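Local coordinates for protein alcohol dehydrogenase, zinc-containing (PDB 1VJ0) that probably acts as a zinc-dependent oxidoreductase of the medium-chain alcohol dehydrogenase family, each chain binding two zinc ions, at residues 34-42 with 140-148; 21-32 with 356-364. All coordinates share one frame; numbering follows the deposited sequence.

Contact 1 (34-42 with 140-148)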
loop_
_atom_site.group_PDB
_atom_site.type_symbol
_atom_site.label_atom_id
_atom_site.label_comp_id
_atom_site.label_asym_id
_atom_site.label_seq_id
_atom_site.Cartn_x
_atom_site.Cartn_y
_atom_site.Cartn_z
ATOM N N GLU A 34 -20.138 2.644 -46.976
ATOM C CA GLU A 34 -20.306 4.076 -46.742
ATOM C C GLU A 34 -21.500 4.300 -45.858
ATOM O O GLU A 34 -22.430 3.493 -45.863
ATOM C CB GLU A 34 -20.451 4.798 -48.071
ATOM C CG GLU A 34 -19.167 4.728 -48.858
ATOM C CD GLU A 34 -19.295 5.341 -50.237
ATOM O OE1 GLU A 34 -20.436 5.647 -50.668
ATOM O OE2 GLU A 34 -18.259 5.499 -50.894
ATOM N N PHE A 35 -21.450 5.384 -45.070
ATOM C CA PHE A 35 -22.507 5.727 -44.091
ATOM C C PHE A 35 -22.768 7.233 -44.158
ATOM O O PHE A 35 -21.883 7.981 -44.484
ATOM C CB PHE A 35 -22.081 5.397 -42.678
ATOM C CG PHE A 35 -21.715 3.962 -42.471
ATOM C CD1 PHE A 35 -20.426 3.510 -42.739
ATOM C CD2 PHE A 35 -22.646 3.065 -42.000
ATOM C CE1 PHE A 35 -20.102 2.152 -42.553
ATOM C CE2 PHE A 35 -22.325 1.708 -41.782
ATOM C CZ PHE A 35 -21.071 1.255 -42.076
ATOM N N GLU A 36 -23.979 7.689 -43.859
ATOM C CA GLU A 36 -24.219 9.135 -43.817
ATOM C C GLU A 36 -24.589 9.427 -42.374
ATOM O O GLU A 36 -25.490 8.801 -41.804
ATOM C CB GLU A 36 -25.321 9.592 -44.809
ATOM C CG GLU A 36 -25.797 11.030 -44.522
ATOM C CD GLU A 36 -26.785 11.614 -45.519
ATOM O OE1 GLU A 36 -27.308 10.858 -46.366
ATOM O OE2 GLU A 36 -27.047 12.850 -45.453
ATOM N N ILE A 37 -23.863 10.338 -41.747
ATOM C CA ILE A 37 -24.071 10.589 -40.325
ATOM C C ILE A 37 -24.730 11.964 -40.219
ATOM O O ILE A 37 -24.192 12.940 -40.740
ATOM C CB ILE A 37 -22.772 10.541 -39.500
ATOM C CG1 ILE A 37 -21.972 9.226 -39.666
ATOM C CG2 ILE A 37 -23.114 10.762 -38.065
ATOM C CD1 ILE A 37 -22.784 7.922 -39.434
ATOM N N SER A 38 -25.932 12.006 -39.620
ATOM C CA SER A 38 -26.655 13.260 -39.381
ATOM C C SER A 38 -26.662 13.455 -37.870
ATOM O O SER A 38 -25.649 13.862 -37.291
ATOM C CB SER A 38 -28.039 13.193 -39.988
ATOM O OG SER A 38 -28.757 14.386 -39.712
ATOM N N ASP A 39 -27.733 13.057 -37.218
ATOM C CA ASP A 39 -27.860 13.173 -35.790
ATOM C C ASP A 39 -26.946 12.165 -35.038
ATOM O O ASP A 39 -26.635 11.115 -35.575
ATOM C CB ASP A 39 -29.333 12.953 -35.452
ATOM C CG ASP A 39 -29.713 13.638 -34.209
ATOM O OD1 ASP A 39 -28.783 14.146 -33.532
ATOM O OD2 ASP A 39 -30.893 13.748 -33.805
ATOM N N ILE A 40 -26.454 12.520 -33.847
ATOM C CA ILE A 40 -25.775 11.569 -32.959
ATOM C C ILE A 40 -26.420 11.604 -31.548
ATOM O O ILE A 40 -27.054 12.616 -31.195
ATOM C CB ILE A 40 -24.238 11.842 -32.894
ATOM C CG1 ILE A 40 -23.897 13.248 -32.346
ATOM C CG2 ILE A 40 -23.617 11.708 -34.282
ATOM C CD1 ILE A 40 -22.394 13.571 -32.382
ATOM N N PRO A 41 -26.293 10.538 -30.760
ATOM C CA PRO A 41 -26.912 10.528 -29.436
ATOM C C PRO A 41 -26.463 11.700 -28.570
ATOM O O PRO A 41 -25.297 12.142 -28.656
ATOM C CB PRO A 41 -26.468 9.191 -28.865
ATOM C CG PRO A 41 -26.293 8.390 -30.062
ATOM C CD PRO A 41 -25.626 9.255 -31.047
ATOM N N ARG A 42 -27.371 12.179 -27.746
ATOM C CA ARG A 42 -27.076 13.271 -26.844
ATOM C C ARG A 42 -25.764 13.070 -26.096
ATOM O O ARG A 42 -25.503 12.034 -25.494
ATOM C CB ARG A 42 -28.230 13.481 -25.863
ATOM C CG ARG A 42 -28.172 14.784 -25.102
ATOM C CD ARG A 42 -29.070 14.799 -23.867
ATOM N NE ARG A 42 -30.479 14.896 -24.295
ATOM C CZ ARG A 42 -31.503 14.126 -23.869
ATOM N NH1 ARG A 42 -31.350 13.170 -22.949
ATOM N NH2 ARG A 42 -32.708 14.350 -24.365
ATOM N N SER A 140 -24.480 -2.357 -36.643
ATOM C CA SER A 140 -25.693 -2.383 -37.442
ATOM C C SER A 140 -26.730 -1.300 -37.020
ATOM O O SER A 140 -27.476 -0.827 -37.854
ATOM C CB SER A 140 -26.300 -3.798 -37.486
ATOM O OG SER A 140 -26.718 -4.133 -36.208
ATOM N N GLU A 141 -26.775 -0.915 -35.754
ATOM C CA GLU A 141 -27.708 0.147 -35.310
ATOM C C GLU A 141 -27.067 1.520 -35.517
ATOM O O GLU A 141 -25.920 1.722 -35.122
ATOM C CB GLU A 141 -28.103 0.006 -33.826
ATOM C CG GLU A 141 -27.033 -0.543 -32.877
ATOM C CD GLU A 141 -26.688 -2.041 -33.085
ATOM O OE1 GLU A 141 -27.631 -2.862 -33.151
ATOM O OE2 GLU A 141 -25.477 -2.393 -33.186
ATOM N N TYR A 142 -27.817 2.448 -36.106
ATOM C CA TYR A 142 -27.373 3.833 -36.297
ATOM C C TYR A 142 -26.974 4.368 -34.923
ATOM O O TYR A 142 -27.669 4.051 -33.983
ATOM C CB TYR A 142 -28.532 4.665 -36.895
ATOM C CG TYR A 142 -28.142 6.105 -37.179
ATOM C CD1 TYR A 142 -28.285 7.088 -36.184
ATOM C CD2 TYR A 142 -27.548 6.457 -38.375
ATOM C CE1 TYR A 142 -27.910 8.392 -36.409
ATOM C CE2 TYR A 142 -27.158 7.757 -38.614
ATOM C CZ TYR A 142 -27.354 8.729 -37.632
ATOM O OH TYR A 142 -26.950 10.032 -37.853
ATOM N N PRO A 143 -25.867 5.115 -34.784
ATOM C CA PRO A 143 -25.144 5.764 -35.891
ATOM C C PRO A 143 -23.954 4.932 -36.420
ATOM O O PRO A 143 -23.150 5.460 -37.156
ATOM C CB PRO A 143 -24.675 7.064 -35.256
ATOM C CG PRO A 143 -24.365 6.642 -33.828
ATOM C CD PRO A 143 -25.431 5.672 -33.485
ATOM N N HIS A 144 -23.916 3.631 -36.076
ATOM C CA HIS A 144 -23.054 2.606 -36.737
ATOM C C HIS A 144 -21.566 2.587 -36.394
ATOM O O HIS A 144 -20.986 1.507 -36.208
ATOM C CB HIS A 144 -23.166 2.691 -38.258
ATOM C CG HIS A 144 -24.575 2.700 -38.768
ATOM N ND1 HIS A 144 -25.432 1.628 -38.602
ATOM C CD2 HIS A 144 -25.277 3.648 -39.451
ATOM C CE1 HIS A 144 -26.610 1.923 -39.140
ATOM N NE2 HIS A 144 -26.543 3.135 -39.668
ATOM N N LEU A 145 -20.951 3.770 -36.332
ATOM C CA LEU A 145 -19.487 3.933 -36.269
ATOM C C LEU A 145 -18.968 3.775 -34.848
ATOM O O LEU A 145 -18.772 4.768 -34.113
ATOM C CB LEU A 145 -19.094 5.314 -36.866
ATOM C CG LEU A 145 -19.626 5.608 -38.276
ATOM C CD1 LEU A 145 -19.289 7.003 -38.705
ATOM C CD2 LEU A 145 -19.137 4.572 -39.315
ATOM N N ARG A 146 -18.740 2.509 -34.456
ATOM C CA ARG A 146 -18.382 2.188 -33.078
ATOM C C ARG A 146 -17.033 1.458 -33.011
ATOM O O ARG A 146 -16.741 0.765 -32.036
ATOM C CB ARG A 146 -19.472 1.382 -32.380
ATOM C CG ARG A 146 -20.796 2.098 -32.226
ATOM C CD ARG A 146 -20.724 3.451 -31.578
ATOM N NE ARG A 146 -22.081 3.892 -31.203
ATOM C CZ ARG A 146 -22.338 4.928 -30.425
ATOM N NH1 ARG A 146 -21.346 5.667 -29.949
ATOM N NH2 ARG A 146 -23.588 5.244 -30.149
ATOM N N GLY A 147 -16.213 1.674 -34.037
ATOM C CA GLY A 147 -14.879 1.117 -34.121
ATOM C C GLY A 147 -13.967 2.040 -34.923
ATOM O O GLY A 147 -14.456 2.942 -35.586
ATOM N N CYS A 148 -12.652 1.815 -34.835
ATOM C CA CYS A 148 -11.689 2.736 -35.409
ATOM C C CYS A 148 -11.279 2.449 -36.859
ATOM O O CYS A 148 -10.614 3.287 -37.461
ATOM C CB CYS A 148 -10.433 2.762 -34.534
ATOM S SG CYS A 148 -10.792 3.409 -32.887
#
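Tyr142 makes the polar part of this contact with one atom, its hydroxyl, which meets the backbone where strand 31-37 runs out into a loop. Ser38 N donates to OH at 2.8 Å with an N-H...O angle of 148°, and OH donates in turn to Asp39 O at 2.5 Å, in the carbonyl plane on a lone pair with a C=O...O angle of 137°. Both partners, and Glu36 O as well, lie at the ring edge near its plane. The first torsion sets CG of Tyr142 opposite the backbone N (chi1 -178°), which sends the ring across to segment 34-42. Behind it, the peptide to Pro143 is cis, and Pro143 CB sits over one face of the tyrosine ring, toward its rim.

Apolar packing forms the second group. Ile37 and Leu145, both buried, meet tip to tip, CG1 to CD1 at 3.6 Å; the CD1 methyl of Ile37 also lies against a backbone carbonyl oxygen, Pro143 O, at 3.4 Å. The other branch of Leu145 gives a CH-pi contact: CD2 stands over a face of the Phe35 ring, 4.2 Å from its centroid. His144 approaches the same ring obliquely, CD2 to CD2 at 3.7 Å, while its ND1 bonds Cys139 O. Farther along, Pro41 CD and Pro143 CG touch at 4.0 Å.

Leu145 centres an inverse gamma turn, and backbone bonds join it to Val154, so the 140-148 loop is tied to strand 152-155 of the GroES-like domain as well as lying against strand 31-37. The chemistry implies a division of labour: Ile37 and Leu145 are buried, with Phe35 packed against Leu145, whereas one phenol, both donor and acceptor, satisfies a backbone N-H and a carbonyl of the strand's exit.

Contact 2 (21-32 with 356-364)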
loop_
_atom_site.group_PDB
_atom_site.type_symbol
_atom_site.label_atom_id
_atom_site.label_comp_id
_atom_site.label_asym_id
_atom_site.label_seq_id
_atom_site.Cartn_x
_atom_site.Cartn_y
_atom_site.Cartn_z
ATOM N N MET A 21 -14.466 -0.231 -42.878
ATOM C CA MET A 21 -14.222 -1.602 -43.257
ATOM C C MET A 21 -14.907 -2.480 -42.227
ATOM O O MET A 21 -14.521 -2.499 -41.073
ATOM C CB MET A 21 -12.725 -1.881 -43.307
ATOM C CG MET A 21 -12.030 -1.076 -44.387
ATOM S SD MET A 21 -12.566 -1.410 -46.082
ATOM C CE MET A 21 -11.839 -3.019 -46.325
ATOM N N VAL A 22 -15.947 -3.164 -42.696
ATOM C CA VAL A 22 -16.884 -3.895 -41.869
ATOM C C VAL A 22 -16.584 -5.404 -41.931
ATOM O O VAL A 22 -16.415 -5.950 -42.995
ATOM C CB VAL A 22 -18.305 -3.584 -42.340
ATOM C CG1 VAL A 22 -19.371 -4.346 -41.525
ATOM C CG2 VAL A 22 -18.517 -2.046 -42.288
ATOM N N LEU A 23 -16.558 -6.035 -40.766
ATOM C CA LEU A 23 -16.596 -7.480 -40.635
ATOM C C LEU A 23 -18.056 -7.912 -40.633
ATOM O O LEU A 23 -18.803 -7.568 -39.702
ATOM C CB LEU A 23 -15.979 -7.889 -39.300
ATOM C CG LEU A 23 -15.869 -9.402 -39.009
ATOM C CD1 LEU A 23 -14.904 -10.087 -40.005
ATOM C CD2 LEU A 23 -15.375 -9.568 -37.648
ATOM N N GLU A 24 -18.444 -8.664 -41.663
ATOM C CA GLU A 24 -19.814 -9.163 -41.824
ATOM C C GLU A 24 -19.972 -10.609 -41.409
ATOM O O GLU A 24 -21.035 -11.000 -40.905
ATOM C CB GLU A 24 -20.193 -9.158 -43.295
ATOM C CG GLU A 24 -20.200 -7.840 -44.010
ATOM C CD GLU A 24 -20.748 -8.080 -45.408
ATOM O OE1 GLU A 24 -20.057 -8.751 -46.234
ATOM O OE2 GLU A 24 -21.925 -7.723 -45.623
ATOM N N LYS A 25 -18.932 -11.397 -41.705
ATOM C CA LYS A 25 -18.859 -12.852 -41.414
ATOM C C LYS A 25 -17.413 -13.196 -41.036
ATOM O O LYS A 25 -16.451 -12.692 -41.646
ATOM C CB LYS A 25 -19.205 -13.680 -42.647
ATOM C CG LYS A 25 -20.476 -13.330 -43.384
ATOM C CD LYS A 25 -20.862 -14.468 -44.311
ATOM C CE LYS A 25 -21.640 -13.970 -45.569
ATOM N NZ LYS A 25 -21.771 -15.016 -46.646
ATOM N N PHE A 26 -17.239 -14.078 -40.071
ATOM C CA PHE A 26 -15.875 -14.430 -39.648
ATOM C C PHE A 26 -15.137 -15.111 -40.793
ATOM O O PHE A 26 -15.747 -15.769 -41.648
ATOM C CB PHE A 26 -15.888 -15.303 -38.393
ATOM C CG PHE A 26 -16.519 -14.640 -37.207
ATOM C CD1 PHE A 26 -16.027 -13.452 -36.717
ATOM C CD2 PHE A 26 -17.608 -15.220 -36.560
ATOM C CE1 PHE A 26 -16.610 -12.848 -35.632
ATOM C CE2 PHE A 26 -18.187 -14.616 -35.453
ATOM C CZ PHE A 26 -17.680 -13.435 -34.984
ATOM N N ASN A 27 -13.845 -14.861 -40.866
ATOM C CA ASN A 27 -12.973 -15.392 -41.909
ATOM C C ASN A 27 -13.270 -14.963 -43.337
ATOM O O ASN A 27 -12.753 -15.570 -44.274
ATOM C CB ASN A 27 -12.958 -16.929 -41.853
ATOM C CG ASN A 27 -12.531 -17.444 -40.507
ATOM O OD1 ASN A 27 -11.408 -17.227 -40.096
ATOM N ND2 ASN A 27 -13.440 -18.131 -39.807
ATOM N N GLN A 28 -14.105 -13.955 -43.532
ATOM C CA GLN A 28 -14.338 -13.414 -44.876
ATOM C C GLN A 28 -13.807 -11.980 -44.891
ATOM O O GLN A 28 -13.948 -11.253 -43.874
ATOM C CB GLN A 28 -15.833 -13.373 -45.204
ATOM C CG GLN A 28 -16.485 -14.718 -45.433
ATOM C CD GLN A 28 -15.862 -15.514 -46.576
ATOM O OE1 GLN A 28 -15.707 -16.713 -46.456
ATOM N NE2 GLN A 28 -15.484 -14.843 -47.663
ATOM N N PRO A 29 -13.233 -11.542 -46.012
ATOM C CA PRO A 29 -12.643 -10.210 -46.052
ATOM C C PRO A 29 -13.559 -9.107 -45.448
ATOM O O PRO A 29 -14.793 -9.150 -45.595
ATOM C CB PRO A 29 -12.416 -9.978 -47.541
ATOM C CG PRO A 29 -12.241 -11.340 -48.122
ATOM C CD PRO A 29 -13.094 -12.256 -47.301
ATOM N N LEU A 30 -12.959 -8.155 -44.766
ATOM C CA LEU A 30 -13.688 -6.941 -44.373
ATOM C C LEU A 30 -14.181 -6.227 -45.628
ATOM O O LEU A 30 -13.479 -6.163 -46.629
ATOM C CB LEU A 30 -12.779 -6.005 -43.619
ATOM C CG LEU A 30 -12.087 -6.535 -42.377
ATOM C CD1 LEU A 30 -11.316 -5.401 -41.714
ATOM C CD2 LEU A 30 -13.063 -7.048 -41.450
ATOM N N VAL A 31 -15.385 -5.686 -45.565
ATOM C CA VAL A 31 -15.969 -5.031 -46.732
ATOM C C VAL A 31 -16.123 -3.519 -46.525
ATOM O O VAL A 31 -16.497 -3.035 -45.431
ATOM C CB VAL A 31 -17.316 -5.661 -47.139
ATOM C CG1 VAL A 31 -17.157 -7.155 -47.280
ATOM C CG2 VAL A 31 -18.380 -5.366 -46.148
ATOM N N TYR A 32 -15.800 -2.797 -47.584
ATOM C CA TYR A 32 -15.869 -1.354 -47.610
ATOM C C TYR A 32 -17.339 -0.923 -47.632
ATOM O O TYR A 32 -18.136 -1.409 -48.417
ATOM C CB TYR A 32 -15.096 -0.827 -48.839
ATOM C CG TYR A 32 -15.323 0.640 -49.088
ATOM C CD1 TYR A 32 -14.598 1.606 -48.406
ATOM C CD2 TYR A 32 -16.304 1.056 -49.967
ATOM C CE1 TYR A 32 -14.857 2.984 -48.599
ATOM C CE2 TYR A 32 -16.566 2.417 -50.177
ATOM C CZ TYR A 32 -15.842 3.372 -49.481
ATOM O OH TYR A 32 -16.095 4.706 -49.706
ATOM N N LEU A 356 -6.639 2.839 -44.808
ATOM C CA LEU A 356 -7.791 2.091 -44.208
ATOM C C LEU A 356 -8.349 1.009 -45.123
ATOM O O LEU A 356 -8.663 -0.095 -44.677
ATOM C CB LEU A 356 -8.928 3.058 -43.828
ATOM C CG LEU A 356 -10.249 2.452 -43.394
ATOM C CD1 LEU A 356 -10.046 1.449 -42.249
ATOM C CD2 LEU A 356 -11.194 3.609 -43.041
ATOM N N LYS A 357 -8.484 1.330 -46.411
ATOM C CA LYS A 357 -9.018 0.388 -47.384
ATOM C C LYS A 357 -8.200 -0.886 -47.599
ATOM O O LYS A 357 -8.722 -1.848 -48.186
ATOM C CB LYS A 357 -9.286 1.085 -48.725
ATOM C CG LYS A 357 -10.499 2.053 -48.641
ATOM C CD LYS A 357 -10.622 2.883 -49.945
ATOM C CE LYS A 357 -11.801 3.886 -49.896
ATOM N NZ LYS A 357 -11.795 4.853 -51.106
ATOM N N GLU A 358 -6.971 -0.911 -47.087
ATOM C CA GLU A 358 -6.139 -2.124 -47.031
ATOM C C GLU A 358 -6.167 -2.857 -45.670
ATOM O O GLU A 358 -5.274 -3.625 -45.321
ATOM C CB GLU A 358 -4.733 -1.757 -47.441
ATOM C CG GLU A 358 -4.687 -1.326 -48.923
ATOM C CD GLU A 358 -3.293 -1.239 -49.501
ATOM O OE1 GLU A 358 -2.306 -1.234 -48.741
ATOM O OE2 GLU A 358 -3.152 -1.183 -50.741
ATOM N N ALA A 359 -7.236 -2.636 -44.917
ATOM C CA ALA A 359 -7.380 -3.290 -43.622
ATOM C C ALA A 359 -7.205 -4.831 -43.704
ATOM O O ALA A 359 -6.689 -5.461 -42.763
ATOM C CB ALA A 359 -8.725 -2.864 -42.911
ATOM N N ASN A 360 -7.627 -5.453 -44.787
ATOM C CA ASN A 360 -7.468 -6.914 -44.877
ATOM C C ASN A 360 -5.986 -7.297 -44.924
ATOM O O ASN A 360 -5.553 -8.266 -44.277
ATOM C CB ASN A 360 -8.230 -7.480 -46.083
ATOM C CG ASN A 360 -9.712 -7.472 -45.850
ATOM O OD1 ASN A 360 -10.183 -8.167 -44.975
ATOM N ND2 ASN A 360 -10.451 -6.658 -46.608
ATOM N N LYS A 361 -5.205 -6.513 -45.675
ATOM C CA LYS A 361 -3.753 -6.725 -45.760
ATOM C C LYS A 361 -3.076 -6.461 -44.418
ATOM O O LYS A 361 -2.199 -7.206 -44.022
ATOM C CB LYS A 361 -3.166 -5.812 -46.869
ATOM C CG LYS A 361 -1.669 -5.882 -47.091
ATOM C CD LYS A 361 -1.164 -7.268 -47.500
ATOM N N ALA A 362 -3.484 -5.408 -43.710
ATOM C CA ALA A 362 -3.011 -5.165 -42.358
ATOM C C ALA A 362 -3.157 -6.370 -41.448
ATOM O O ALA A 362 -2.225 -6.730 -40.760
ATOM C CB ALA A 362 -3.731 -3.982 -41.730
ATOM N N LEU A 363 -4.351 -6.958 -41.382
ATOM C CA LEU A 363 -4.572 -8.163 -40.576
ATOM C C LEU A 363 -3.679 -9.321 -41.047
ATOM O O LEU A 363 -3.136 -10.051 -40.254
ATOM C CB LEU A 363 -6.034 -8.572 -40.647
ATOM C CG LEU A 363 -7.019 -7.607 -39.962
ATOM C CD1 LEU A 363 -8.469 -7.839 -40.403
ATOM C CD2 LEU A 363 -6.942 -7.726 -38.473
ATOM N N GLU A 364 -3.542 -9.476 -42.348
ATOM C CA GLU A 364 -2.656 -10.499 -42.892
ATOM C C GLU A 364 -1.218 -10.320 -42.360
ATOM O O GLU A 364 -0.596 -11.284 -41.892
ATOM C CB GLU A 364 -2.733 -10.453 -44.406
ATOM C CG GLU A 364 -1.789 -11.401 -45.111
ATOM C CD GLU A 364 -1.576 -10.992 -46.559
ATOM O OE1 GLU A 364 -2.565 -11.092 -47.336
ATOM O OE2 GLU A 364 -0.427 -10.541 -46.885
HETATM O O HOH W 1 -13.963 6.200 -50.371
#
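Asn360 holds its CG opposite the carbonyl carbon and beside the backbone N (chi1 -73°), which turns the amide from the first turn of helix 359-368 toward the backbone of Leu30. Met21 starts with the same first torsion but bends again at chi2 and chi3, curling its thioether along the 356-360 backbone.

The amide of Asn360 reads both polar groups of one residue. OD1 accepts from Leu30 N at 2.8 Å, in the carbonyl plane on a lone pair, with an N-H...O angle of 150°. ND2 donates to Leu30 O at 3.1 Å and 164°, the acceptor lying exactly in the amide plane. Exchanging OD1 and ND2 would bring two donors together at Leu30 N, so the pair of bonds fixes both the plane and the assignment of the amide. Pro29 CA also lies against OD1.

Apolar contacts flank this pair. Leu30 CD1 touches Ala359 CB at 3.8 Å and Leu363 CD1 at 4.0 Å. Met21 CG meets Leu356 O at 3.5 Å and packs on Leu356 CD1 and Ala359 CB, while its terminal CE reaches Lys357 O. At the outer end the extended Lys357 chain crosses Tyr32 obliquely, CE to CE1 at 3.4 Å. A water accepts from Lys357 NZ and donates to Tyr32 OH at 2.7 Å, and the same hydroxyl bonds Glu34 OE2.

Helix 359-368 is thereby joined to the end of strand 16-22 and to the chain leading into strand 31-37. Leu363 also touches helix 56-62, and its side chain is about 10 Å from a bound zinc ion. The chemistry implies two complementary parts: two directional bonds to the Leu30 backbone fix the amide's orientation, while Leu30 and Met21 supply buried packing.

Overall arrangement
Contacts 1 and 2 are partly buried and use the same two-stranded antiparallel sheet: contact 1 takes the far part of strand 31-37, contact 2 its start together with the end of strand 16-22. Their centres are 19 Å apart, yet Phe35 CZ and Val22 CG2 touch at 4.2 Å, joining segment 34-42 to segment 21-32 across the sheet. Each has a buried apolar side and an exposed polar margin. The chemistry differs: in contact 1 a loop phenol bridges two successive backbone residues, whereas in contact 2 a helix amide pairs with both groups of one. Both approach zinc ligand His77, side chains of Leu363 and Arg146 being about 9 and 10 Å from its own. Closest ends are 98 residues apart in contact 1, 324 in contact 2.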